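Local atomic coordinates of group II chitinase (Ostrinia furnacalis, PDB entry 6JAV), a protein that probably acts as an endochitinase that binds and cleaves chitin, seen here as its first catalytic domain, of glycosyl hydrolase family 18, with an inhibitor bound. Residues 332-337 and 371-377; 323-328 and 363-368; 250-254 and 283-287. All coordinates share one frame; numbering follows the deposited sequence.

The three contacts illustrate how a TIM barrel ties its outer helices to each other and to a strand that also pairs with a short antiparallel strand, 284-286. Interaction 3 closes first along the chain, pairing strand 244-257 with that short strand beside the inhibitor. Interactions 1 and 2 follow, with alternating segments, because both join helix 325-337 to helix 363-373: interaction 2 near the helix starts, interaction 1 near their ends, centres about 13 Å apart. Interactions 1 and 3 do not touch, their centres being about 25 Å apart; interaction 2 bridges them, through Val-332 with Ile-368 and through Leu-364 with Tyr-287 and Met-250, so packing is continuous from the inhibitor pocket to the outer helix ends.

Interaction 1: residues 332-337 and 371-377; sequences VNFIKS and ELLNPKI
Lys-336 leaves its helix with CG anti to its own carbonyl carbon (chi1 -67°) and bends at chi3, a course that carries NZ across to the end of helix 363-373. Glu-371 starts with CG anti to the backbone N (chi1 -164°) and folds at chi2, which turns its carboxylate back toward that ammonium, the two side chains crossing at about a right angle. NZ forms a salt bridge with Glu-371 OE2 at 2.9 Å, approaching the anti side of that oxygen and somewhat out of the carboxylate plane. Three main-chain carbonyls complete the grip. Lys-376 O, the closest at 2.7 Å from NZ, points almost straight at it, whereas Asn-374 O, 3.0 Å from NZ, and Glu-371 O, 2.9 Å from NZ, are approached with a tilt. Glu-371 O also accepts from Asn-374 N, on the opposite face of its plane from NZ. Four acceptors around one ammonium exceed its three N-H groups, so some sharing is implied, and the charge of this buried lysine is probably well compensated. Next to the polar centre, one helical turn before Lys-336, Val-332 CG1 wedges against Glu-371 CB at 3.6 Å and against Leu-372 CD2, also at 3.6 Å. Ile-377 lays CG1 beside Lys-336 CB and CG2 beside Ser-337 CB. Tyr-7 packs on both Lys-336 and Leu-372, and Met-248 of strand 244-257 backs Val-332. A lysine of one helix thus gathers the carbonyls where the next helix runs out, holding together two neighbouring outer helices of the TIM barrel.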
loop_
_atom_site.group_PDB
_atom_site.type_symbol
_atom_site.label_atom_id
_atom_site.label_comp_id
_atom_site.label_asym_id
_atom_site.label_seq_id
_atom_site.Cartn_x
_atom_site.Cartn_y
_atom_site.Cartn_z
ATOM N N VAL A 332 6.376 -5.238 13.013
ATOM C CA VAL A 332 7.746 -5.422 12.521
ATOM C C VAL A 332 8.420 -6.618 13.193
ATOM O O VAL A 332 9.189 -7.343 12.557
ATOM C CB VAL A 332 8.561 -4.116 12.609
ATOM C CG1 VAL A 332 9.980 -4.340 12.141
ATOM C CG2 VAL A 332 7.894 -3.015 11.757
ATOM N N ASN A 333 8.157 -6.849 14.485
ATOM C CA ASN A 333 8.668 -8.077 15.098
ATOM C C ASN A 333 8.090 -9.312 14.416
ATOM O O ASN A 333 8.793 -10.319 14.252
ATOM C CB ASN A 333 8.368 -8.075 16.592
ATOM C CG ASN A 333 9.405 -7.289 17.375
ATOM O OD1 ASN A 333 9.087 -6.286 18.018
ATOM N ND2 ASN A 333 10.653 -7.731 17.313
ATOM N N PHE A 334 6.834 -9.234 13.966
ATOM C CA PHE A 334 6.223 -10.323 13.195
ATOM C C PHE A 334 6.959 -10.535 11.871
ATOM O O PHE A 334 7.286 -11.671 11.503
ATOM C CB PHE A 334 4.745 -9.985 12.989
ATOM C CG PHE A 334 4.003 -10.893 12.056
ATOM C CD1 PHE A 334 3.424 -12.066 12.535
ATOM C CD2 PHE A 334 3.811 -10.554 10.719
ATOM C CE1 PHE A 334 2.687 -12.898 11.689
ATOM C CE2 PHE A 334 3.086 -11.403 9.864
ATOM C CZ PHE A 334 2.522 -12.576 10.362
ATOM N N ILE A 335 7.264 -9.440 11.164
ATOM C CA ILE A 335 8.044 -9.509 9.926
ATOM C C ILE A 335 9.359 -10.246 10.164
ATOM O O ILE A 335 9.720 -11.180 9.425
ATOM C CB ILE A 335 8.277 -8.084 9.387
ATOM C CG1 ILE A 335 6.957 -7.515 8.844
ATOM C CG2 ILE A 335 9.418 -8.044 8.315
ATOM C CD1 ILE A 335 7.076 -5.990 8.518
ATOM N N LYS A 336 10.084 -9.843 11.210
ATOM C CA LYS A 336 11.373 -10.440 11.515
ATOM C C LYS A 336 11.221 -11.905 11.911
ATOM O O LYS A 336 12.009 -12.757 11.472
ATOM C CB LYS A 336 12.037 -9.652 12.642
ATOM C CG LYS A 336 12.429 -8.216 12.249
ATOM C CD LYS A 336 13.308 -7.558 13.334
ATOM C CE LYS A 336 12.528 -7.351 14.608
ATOM N NZ LYS A 336 13.261 -6.608 15.696
ATOM N N SER A 337 10.196 -12.217 12.707
ATOM C CA SER A 337 9.985 -13.590 13.177
ATOM C C SER A 337 9.787 -14.570 12.024
ATOM O O SER A 337 10.194 -15.740 12.126
ATOM C CB SER A 337 8.801 -13.642 14.137
ATOM O OG SER A 337 7.539 -13.547 13.465
ATOM N N GLU A 371 12.719 -0.720 14.547
ATOM C CA GLU A 371 12.461 -2.121 14.852
ATOM C C GLU A 371 13.126 -3.055 13.842
ATOM O O GLU A 371 13.652 -4.109 14.223
ATOM C CB GLU A 371 10.962 -2.361 14.999
ATOM C CG GLU A 371 10.616 -3.702 15.688
ATOM C CD GLU A 371 11.179 -3.831 17.117
ATOM O OE1 GLU A 371 11.008 -2.899 17.931
ATOM O OE2 GLU A 371 11.781 -4.879 17.431
ATOM N N LEU A 372 13.144 -2.692 12.552
ATOM C CA LEU A 372 13.829 -3.532 11.571
ATOM C C LEU A 372 15.313 -3.644 11.871
ATOM O O LEU A 372 15.919 -4.697 11.606
ATOM C CB LEU A 372 13.663 -2.954 10.164
ATOM C CG LEU A 372 12.303 -3.201 9.509
ATOM C CD1 LEU A 372 12.281 -2.469 8.169
ATOM C CD2 LEU A 372 12.073 -4.712 9.285
ATOM N N LEU A 373 15.924 -2.575 12.382
ATOM C CA LEU A 373 17.353 -2.550 12.675
ATOM C C LEU A 373 17.688 -3.136 14.037
ATOM O O LEU A 373 18.867 -3.372 14.318
ATOM C CB LEU A 373 17.913 -1.130 12.556
ATOM C CG LEU A 373 17.863 -0.560 11.135
ATOM C CD1 LEU A 373 18.308 0.892 11.118
ATOM C CD2 LEU A 373 18.715 -1.389 10.182
ATOM N N ASN A 374 16.691 -3.408 14.858
ATOM C CA ASN A 374 16.915 -4.014 16.162
ATOM C C ASN A 374 17.122 -5.520 15.984
ATOM O O ASN A 374 16.247 -6.194 15.424
ATOM C CB ASN A 374 15.688 -3.710 17.011
ATOM C CG ASN A 374 15.709 -4.388 18.344
ATOM O OD1 ASN A 374 16.666 -5.049 18.687
ATOM N ND2 ASN A 374 14.636 -4.230 19.108
ATOM N N PRO A 375 18.258 -6.079 16.417
ATOM C CA PRO A 375 18.507 -7.518 16.194
ATOM C C PRO A 375 17.597 -8.434 16.990
ATOM O O PRO A 375 17.380 -9.587 16.586
ATOM C CB PRO A 375 19.972 -7.694 16.626
ATOM C CG PRO A 375 20.535 -6.324 16.742
ATOM C CD PRO A 375 19.395 -5.420 17.079
ATOM N N LYS A 376 17.082 -7.975 18.123
ATOM C CA LYS A 376 16.257 -8.824 18.969
ATOM C C LYS A 376 14.872 -9.013 18.355
ATOM O O LYS A 376 14.325 -8.104 17.723
ATOM C CB LYS A 376 16.119 -8.214 20.368
ATOM C CG LYS A 376 17.426 -7.967 21.151
ATOM C CD LYS A 376 17.436 -6.554 21.759
ATOM C CE LYS A 376 18.192 -5.551 20.912
ATOM N NZ LYS A 376 17.884 -4.132 21.277
ATOM N N ILE A 377 14.308 -10.210 18.550
ATOM C CA ILE A 377 12.966 -10.528 18.050
ATOM C C ILE A 377 11.982 -10.846 19.182
ATOM O O ILE A 377 12.079 -11.890 19.829
ATOM C CB ILE A 377 13.000 -11.649 16.987
ATOM C CG1 ILE A 377 13.914 -11.249 15.824
ATOM C CG2 ILE A 377 11.585 -11.963 16.495
ATOM C CD1 ILE A 377 14.154 -12.358 14.821
#

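Interaction 2: residues 323-328 and 363-368; sequences DDVEII and PLLNAI
Two adjacent helices of the outer layer of the TIM barrel start side by side here, and Val-325 and Ile-328 of one meet Leu-364, Ala-367 and Ile-368 of the other. No hydrogen bond crosses between them; the contact is made largely by aliphatic side chains. With CG1 beside the backbone N (chi1 -71°), Ile-328 has CG2 anti to that N, and this methyl presses on Ile-368 CG1 at 3.3 Å, tighter than usual van der Waals contact. The small Ala-367 is consistent with the close approach: its CB lies 3.8 Å from Val-325 CG1 and is also touched by Ile-328 CG2. The other branch of Val-325, CG2, sits 3.8 Å from Pro-363 O and 4.0 Å from Leu-364 CD2. Both methyls of Leu-364, CD1 and CD2, lie 3.8 Å from Asp-323 O.

Asp-324 is the N-cap of helix 325-337. Its OD1 accepts from Ile-327 N at 3.0 Å in a nearly straight bond on the syn side, but well out of the carboxylate plane, while OD2 forms a salt bridge with Lys-303. Asp-351 accepts from the backbone N atoms of Leu-364 and Leu-365 at the start of the partner helix. Met-248 of strand 244-257 packs against Ile-328 and Ile-368, with Ile-345 of strand 342-346 also against Ile-368. Such aliphatic packing, between two helices that run in the same sense and rest on parallel strands, is typical of the helical shell of a TIM barrel.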
loop_
_atom_site.group_PDB
_atom_site.type_symbol
_atom_site.label_atom_id
_atom_site.label_comp_id
_atom_site.label_asym_id
_atom_site.label_seq_id
_atom_site.Cartn_x
_atom_site.Cartn_y
_atom_site.Cartn_z
ATOM N N ASP A 323 -3.096 2.446 12.860
ATOM C CA ASP A 323 -1.935 1.873 13.528
ATOM C C ASP A 323 -1.145 2.956 14.262
ATOM O O ASP A 323 -0.874 4.031 13.708
ATOM C CB ASP A 323 -1.013 1.184 12.510
ATOM C CG ASP A 323 -1.484 -0.218 12.125
ATOM O OD1 ASP A 323 -2.579 -0.649 12.559
ATOM O OD2 ASP A 323 -0.731 -0.890 11.363
ATOM N N ASP A 324 -0.772 2.661 15.508
ATOM C CA ASP A 324 0.124 3.493 16.291
ATOM C C ASP A 324 1.525 2.879 16.351
ATOM O O ASP A 324 1.788 1.797 15.823
ATOM C CB ASP A 324 -0.466 3.779 17.680
ATOM C CG ASP A 324 -0.631 2.524 18.555
ATOM O OD1 ASP A 324 -0.399 1.376 18.132
ATOM O OD2 ASP A 324 -1.049 2.701 19.724
ATOM N N VAL A 325 2.454 3.586 16.998
ATOM C CA VAL A 325 3.825 3.093 17.110
ATOM C C VAL A 325 3.857 1.732 17.788
ATOM O O VAL A 325 4.628 0.849 17.394
ATOM C CB VAL A 325 4.711 4.130 17.838
ATOM C CG1 VAL A 325 6.009 3.511 18.280
ATOM C CG2 VAL A 325 4.916 5.339 16.936
ATOM N N GLU A 326 3.027 1.532 18.818
ATOM C CA GLU A 326 3.059 0.261 19.537
ATOM C C GLU A 326 2.739 -0.917 18.610
ATOM O O GLU A 326 3.481 -1.914 18.570
ATOM C CB GLU A 326 2.092 0.307 20.721
ATOM C CG GLU A 326 2.211 -0.915 21.610
ATOM C CD GLU A 326 1.119 -0.992 22.662
ATOM O OE1 GLU A 326 1.462 -1.076 23.860
ATOM O OE2 GLU A 326 -0.075 -0.988 22.285
ATOM N N ILE A 327 1.631 -0.833 17.863
ATOM C CA ILE A 327 1.282 -1.966 17.005
ATOM C C ILE A 327 2.264 -2.106 15.847
ATOM O O ILE A 327 2.526 -3.225 15.385
ATOM C CB ILE A 327 -0.185 -1.923 16.537
ATOM C CG1 ILE A 327 -0.683 -3.313 16.102
ATOM C CG2 ILE A 327 -0.362 -0.933 15.378
ATOM C CD1 ILE A 327 -0.790 -4.317 17.255
ATOM N N ILE A 328 2.835 -0.995 15.374
ATOM C CA ILE A 328 3.844 -1.069 14.320
ATOM C C ILE A 328 5.040 -1.883 14.794
ATOM O O ILE A 328 5.562 -2.741 14.054
ATOM C CB ILE A 328 4.230 0.356 13.885
ATOM C CG1 ILE A 328 3.088 1.019 13.092
ATOM C CG2 ILE A 328 5.545 0.340 13.124
ATOM C CD1 ILE A 328 2.795 0.458 11.708
ATOM N N PRO A 363 6.876 9.642 12.856
ATOM C CA PRO A 363 6.875 8.702 13.994
ATOM C C PRO A 363 6.613 7.256 13.594
ATOM O O PRO A 363 7.241 6.333 14.134
ATOM C CB PRO A 363 5.774 9.275 14.910
ATOM C CG PRO A 363 4.845 10.005 13.969
ATOM C CD PRO A 363 5.772 10.615 12.937
ATOM N N LEU A 364 5.677 7.019 12.676
ATOM C CA LEU A 364 5.394 5.634 12.304
ATOM C C LEU A 364 6.542 5.029 11.510
ATOM O O LEU A 364 6.986 3.898 11.783
ATOM C CB LEU A 364 4.088 5.549 11.515
ATOM C CG LEU A 364 2.805 6.027 12.225
ATOM C CD1 LEU A 364 1.551 5.724 11.378
ATOM C CD2 LEU A 364 2.650 5.453 13.621
ATOM N N LEU A 365 7.032 5.756 10.514
ATOM C CA LEU A 365 8.095 5.224 9.675
ATOM C C LEU A 365 9.394 5.058 10.451
ATOM O O LEU A 365 10.101 4.054 10.277
ATOM C CB LEU A 365 8.253 6.113 8.442
ATOM C CG LEU A 365 9.190 5.632 7.342
ATOM C CD1 LEU A 365 8.899 4.168 6.924
ATOM C CD2 LEU A 365 9.063 6.590 6.155
ATOM N N ASN A 366 9.716 5.999 11.337
ATOM C CA ASN A 366 10.882 5.796 12.202
ATOM C C ASN A 366 10.718 4.585 13.117
ATOM O O ASN A 366 11.701 3.900 13.418
ATOM C CB ASN A 366 11.192 7.049 13.018
ATOM C CG ASN A 366 12.136 7.965 12.301
ATOM O OD1 ASN A 366 13.312 7.631 12.103
ATOM N ND2 ASN A 366 11.640 9.138 11.895
ATOM N N ALA A 367 9.505 4.334 13.605
ATOM C CA ALA A 367 9.288 3.141 14.434
ATOM C C ALA A 367 9.579 1.872 13.636
ATOM O O ALA A 367 10.194 0.928 14.153
ATOM C CB ALA A 367 7.857 3.121 14.979
ATOM N N ILE A 368 9.159 1.836 12.370
ATOM C CA ILE A 368 9.455 0.684 11.520
ATOM C C ILE A 368 10.956 0.514 11.349
ATOM O O ILE A 368 11.493 -0.593 11.507
ATOM C CB ILE A 368 8.753 0.818 10.154
ATOM C CG1 ILE A 368 7.233 0.824 10.298
ATOM C CG2 ILE A 368 9.215 -0.327 9.210
ATOM C CD1 ILE A 368 6.486 1.213 9.025
#

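Interaction 3: residues 250-254 and 283-287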
loop_
_atom_site.group_PDB
_atom_site.type_symbol
_atom_site.label_atom_id
_atom_site.label_comp_id
_atom_site.label_asym_id
_atom_site.label_seq_id
_atom_site.Cartn_x
_atom_site.Cartn_y
_atom_site.Cartn_z
ATOM N N MET A 250 -0.225 4.051 6.950
ATOM C CA MET A 250 0.069 5.311 7.624
ATOM C C MET A 250 -1.174 6.173 7.757
ATOM O O MET A 250 -1.082 7.418 7.761
ATOM C CB MET A 250 1.141 6.086 6.836
ATOM C CG MET A 250 2.432 5.267 6.516
ATOM S SD MET A 250 3.544 4.968 7.894
ATOM C CE MET A 250 2.963 3.360 8.471
ATOM N N TYR A 251 -2.344 5.548 7.753
ATOM C CA TYR A 251 -3.624 6.232 7.744
ATOM C C TYR A 251 -4.641 5.336 8.440
ATOM O O TYR A 251 -4.373 4.168 8.758
ATOM C CB TYR A 251 -4.084 6.513 6.291
ATOM C CG TYR A 251 -4.361 5.218 5.543
ATOM C CD1 TYR A 251 -3.331 4.531 4.911
ATOM C CD2 TYR A 251 -5.647 4.677 5.512
ATOM C CE1 TYR A 251 -3.566 3.315 4.257
ATOM C CE2 TYR A 251 -5.898 3.461 4.896
ATOM C CZ TYR A 251 -4.839 2.800 4.265
ATOM O OH TYR A 251 -5.067 1.603 3.615
ATOM N N GLY A 252 -5.827 5.897 8.645
ATOM C CA GLY A 252 -6.919 5.145 9.215
ATOM C C GLY A 252 -8.150 5.172 8.338
ATOM O O GLY A 252 -8.316 6.027 7.465
ATOM N N GLN A 253 -9.019 4.182 8.574
ATOM C CA GLN A 253 -10.353 4.158 7.996
ATOM C C GLN A 253 -11.324 4.775 8.991
ATOM O O GLN A 253 -11.336 4.408 10.179
ATOM C CB GLN A 253 -10.779 2.726 7.668
ATOM C CG GLN A 253 -10.032 2.137 6.466
ATOM C CD GLN A 253 -10.537 2.636 5.115
ATOM O OE1 GLN A 253 -11.644 3.187 4.991
ATOM N NE2 GLN A 253 -9.726 2.429 4.072
ATOM N N SER A 254 -12.118 5.730 8.510
ATOM C CA SER A 254 -13.030 6.463 9.378
ATOM C C SER A 254 -14.478 6.143 9.044
ATOM O O SER A 254 -14.817 5.759 7.923
ATOM C CB SER A 254 -12.804 7.971 9.253
ATOM O OG SER A 254 -13.246 8.379 7.986
ATOM N N GLY A 283 -14.154 8.861 4.744
ATOM C CA GLY A 283 -13.769 7.502 5.106
ATOM C C GLY A 283 -12.283 7.295 5.325
ATOM O O GLY A 283 -11.864 6.181 5.668
ATOM N N PHE A 284 -11.475 8.338 5.166
ATOM C CA PHE A 284 -10.027 8.224 5.213
ATOM C C PHE A 284 -9.464 9.351 6.063
ATOM O O PHE A 284 -9.900 10.498 5.932
ATOM C CB PHE A 284 -9.535 8.387 3.773
ATOM C CG PHE A 284 -8.043 8.290 3.598
ATOM C CD1 PHE A 284 -7.428 7.064 3.338
ATOM C CD2 PHE A 284 -7.260 9.446 3.624
ATOM C CE1 PHE A 284 -6.040 7.001 3.132
ATOM C CE2 PHE A 284 -5.883 9.381 3.424
ATOM C CZ PHE A 284 -5.283 8.163 3.160
ATOM N N LEU A 285 -8.467 9.057 6.896
ATOM C CA LEU A 285 -7.725 10.117 7.581
ATOM C C LEU A 285 -6.244 9.760 7.627
ATOM O O LEU A 285 -5.883 8.625 7.951
ATOM C CB LEU A 285 -8.203 10.342 9.037
ATOM C CG LEU A 285 -9.614 10.911 9.217
ATOM C CD1 LEU A 285 -10.023 10.862 10.680
ATOM C CD2 LEU A 285 -9.708 12.349 8.684
ATOM N N ALA A 286 -5.382 10.731 7.346
ATOM C CA ALA A 286 -3.955 10.490 7.477
ATOM C C ALA A 286 -3.593 10.342 8.952
ATOM O O ALA A 286 -4.300 10.842 9.832
ATOM C CB ALA A 286 -3.181 11.685 6.904
ATOM N N TYR A 287 -2.487 9.649 9.236
ATOM C CA TYR A 287 -2.032 9.578 10.618
ATOM C C TYR A 287 -1.888 10.970 11.234
ATOM O O TYR A 287 -2.248 11.180 12.395
ATOM C CB TYR A 287 -0.721 8.783 10.753
ATOM C CG TYR A 287 -0.295 8.726 12.205
ATOM C CD1 TYR A 287 -0.969 7.902 13.097
ATOM C CD2 TYR A 287 0.687 9.567 12.693
ATOM C CE1 TYR A 287 -0.629 7.865 14.449
ATOM C CE2 TYR A 287 1.034 9.547 14.051
ATOM C CZ TYR A 287 0.367 8.689 14.904
ATOM O OH TYR A 287 0.676 8.647 16.256
HETATM O O HOH W 1 -12.529 10.734 6.916
#
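Tyr-251 and Phe-284 set their rings nearly parallel, planes 22° apart, but slid so far that they hardly overlap: Phe-284 CE1 lies over one face of the tyrosine, 3.3 Å from Tyr-251 CD2. The ring centroids are 4.9 Å apart. Tyr-251 reaches this place with CG between its backbone N and carbonyl carbon (chi1 65°). Phe-284 also touches the bound inhibitor, and Leu-350 packs against it.

The two strands that carry the rings run antiparallel. Gly-252 and Leu-285 form a hydrogen-bonded pair, with Gly-252 N to Leu-285 O at 2.8 Å and Leu-285 N to Gly-252 O at 3.1 Å. At one end Tyr-287 N bonds to Met-250 O at 3.0 Å; at the other, Ser-254 N meets Gly-283 O at 2.9 Å from well above the carbonyl plane. A water hydrogen-bonded to Ser-254 OG at 2.7 Å also donates to Phe-284 O.

Tyr-251 OH and Gln-253 NE2 both bond to Asp-199 OD1, and Asp-199 belongs to the inhibitor pocket. Two donors on one carboxylate oxygen should limit its rotation, so the strand pair lends a ring to the pocket, while strand 251-254 probably fixes how Asp-199 is turned there.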